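Local coordinates for arginase superfamily protein (Trypanosoma cruzi, PDB 2A0M) that probably hydrolyses a guanidino substrate, as members of the arginase family do, with the help of a pair of manganese ions, at residues Gly120-Ser125 and Gly163-Gln168. Sequence-based numbering, arbitrary orientation.
Sequences GGNDQS and GTPFRQ
Pro-165 rests its ring against the backbone and side chain of Asn-122, and its CG makes the closest approach, 3.5 Å from Asn-122 O and 3.6 Å from Asn-122 ND2. The two side chains cross at about a right angle. Beside the proline, the tip of Phe-166 reaches Ser-125, with CZ 3.7 Å from Ser-125 CB, while Ser-125 CB also lies 4.1 Å from Pro-165 CB. Asn-122 ND2 sits at the edge of the Phe-166 ring, near its plane, 4.2 Å from Phe-166 CE2.

Polar partners outside the two segments fix the amide. With chi1 at -165°, CG lies anti to the backbone N, which carries ND2 to the proline ring and the edge of the phenyl ring. Its ND2 gives a hydrogen bond to Ser-162 O, just ahead of segment 163-168, and OD1 bonds with Ser-280 OG, so both ends of the amide are held and its rotation is set. Ser-125 OG is tied to Asp-278 and Ser-234, and Phe-166 also packs on Val-142 and Asn-144 of strand 141-145.

The side chains of Asp-150 and Asp-236 come within about 3 Å, nearest atoms, of that of Asn-122. All three are ligands of one manganese, absent from this model, so the contact, where the loop after strand 114-119 meets the start of helix 165-170, borders the metal site at the C-terminal edge of the parallel sheet, its usual place in the arginase fold.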
loop_
_atom_site.group_PDB
_atom_site.type_symbol
_atom_site.label_atom_id
_atom_site.label_comp_id
_atom_site.label_asym_id
_atom_site.label_seq_id
_atom_site.Cartn_x
_atom_site.Cartn_y
_atom_site.Cartn_z
ATOM N N GLY A 120 1.155 8.688 5.473
ATOM C CA GLY A 120 1.971 8.045 6.492
ATOM C C GLY A 120 3.209 7.373 5.921
ATOM O O GLY A 120 3.276 6.983 4.742
ATOM N N GLY A 121 4.194 7.217 6.791
ATOM C CA GLY A 121 5.391 6.502 6.462
ATOM C C GLY A 121 5.234 5.000 6.246
ATOM O O GLY A 121 4.314 4.327 6.746
ATOM N N ASN A 122 6.193 4.481 5.507
ATOM C CA ASN A 122 6.241 3.077 5.132
ATOM C C ASN A 122 6.426 2.137 6.320
ATOM O O ASN A 122 6.184 0.933 6.197
ATOM C CB ASN A 122 7.340 2.890 4.097
ATOM C CG ASN A 122 7.253 1.587 3.367
ATOM O OD1 ASN A 122 6.176 1.172 2.932
ATOM N ND2 ASN A 122 8.394 0.897 3.250
ATOM N N ASP A 123 6.780 2.680 7.495
ATOM C CA ASP A 123 6.802 1.873 8.719
ATOM C C ASP A 123 5.447 1.236 9.080
ATOM O O ASP A 123 5.408 0.266 9.805
ATOM C CB ASP A 123 7.327 2.686 9.920
ATOM C CG ASP A 123 6.646 4.053 10.051
ATOM O OD1 ASP A 123 6.970 4.937 9.209
ATOM O OD2 ASP A 123 5.795 4.226 10.954
ATOM N N GLN A 124 4.344 1.776 8.561
ATOM C CA GLN A 124 3.021 1.207 8.798
ATOM C C GLN A 124 2.919 -0.240 8.285
ATOM O O GLN A 124 2.084 -1.009 8.757
ATOM C CB GLN A 124 1.921 2.074 8.144
ATOM C CG GLN A 124 1.897 2.076 6.611
ATOM C CD GLN A 124 0.878 3.019 5.997
ATOM O OE1 GLN A 124 0.261 3.860 6.675
ATOM N NE2 GLN A 124 0.719 2.912 4.696
ATOM N N SER A 125 3.762 -0.603 7.319
ATOM C CA SER A 125 3.634 -1.886 6.648
ATOM C C SER A 125 3.992 -3.071 7.575
ATOM O O SER A 125 3.528 -4.183 7.347
ATOM C CB SER A 125 4.453 -1.882 5.353
ATOM O OG SER A 125 3.980 -0.853 4.482
ATOM N N GLY A 163 12.351 2.380 6.485
ATOM C CA GLY A 163 13.166 1.414 5.730
ATOM C C GLY A 163 13.336 0.011 6.315
ATOM O O GLY A 163 13.981 -0.823 5.699
ATOM N N THR A 164 12.740 -0.262 7.470
ATOM C CA THR A 164 12.850 -1.591 8.112
ATOM C C THR A 164 11.637 -2.553 8.021
ATOM O O THR A 164 11.742 -3.716 8.456
ATOM C CB THR A 164 13.166 -1.420 9.618
ATOM O OG1 THR A 164 12.040 -0.832 10.284
ATOM C CG2 THR A 164 14.343 -0.480 9.821
ATOM N N PRO A 165 10.480 -2.114 7.468
ATOM C CA PRO A 165 9.297 -2.956 7.739
ATOM C C PRO A 165 9.316 -4.397 7.209
ATOM O O PRO A 165 8.675 -5.266 7.807
ATOM C CB PRO A 165 8.142 -2.166 7.082
ATOM C CG PRO A 165 8.819 -1.330 6.017
ATOM C CD PRO A 165 10.127 -0.930 6.659
ATOM N N PHE A 166 10.002 -4.653 6.098
ATOM C CA PHE A 166 10.003 -5.999 5.507
ATOM C C PHE A 166 11.177 -6.845 6.029
ATOM O O PHE A 166 11.182 -8.062 5.852
ATOM C CB PHE A 166 9.910 -5.918 3.965
ATOM C CG PHE A 166 8.653 -5.206 3.506
ATOM C CD1 PHE A 166 7.436 -5.860 3.521
ATOM C CD2 PHE A 166 8.666 -3.866 3.181
ATOM C CE1 PHE A 166 6.251 -5.212 3.167
ATOM C CE2 PHE A 166 7.471 -3.206 2.820
ATOM C CZ PHE A 166 6.273 -3.905 2.805
ATOM N N ARG A 167 12.141 -6.215 6.701
ATOM C CA ARG A 167 13.115 -6.987 7.493
ATOM C C ARG A 167 12.366 -7.610 8.678
ATOM O O ARG A 167 12.512 -8.791 8.960
ATOM C CB ARG A 167 14.259 -6.112 8.011
ATOM C CG ARG A 167 15.368 -6.916 8.723
ATOM C CD ARG A 167 16.640 -6.092 8.991
ATOM N NE ARG A 167 17.825 -6.963 9.118
ATOM C CZ ARG A 167 18.894 -6.966 8.314
ATOM N NH1 ARG A 167 19.002 -6.127 7.278
ATOM N NH2 ARG A 167 19.893 -7.820 8.562
ATOM N N GLN A 168 11.554 -6.790 9.343
ATOM C CA GLN A 168 10.713 -7.261 10.443
ATOM C C GLN A 168 9.831 -8.437 10.008
ATOM O O GLN A 168 9.750 -9.434 10.725
ATOM C CB GLN A 168 9.847 -6.134 11.006
ATOM C CG GLN A 168 10.646 -4.969 11.599
ATOM C CD GLN A 168 9.778 -3.782 11.946
ATOM O OE1 GLN A 168 9.844 -2.720 11.287
ATOM N NE2 GLN A 168 8.964 -3.938 12.986
#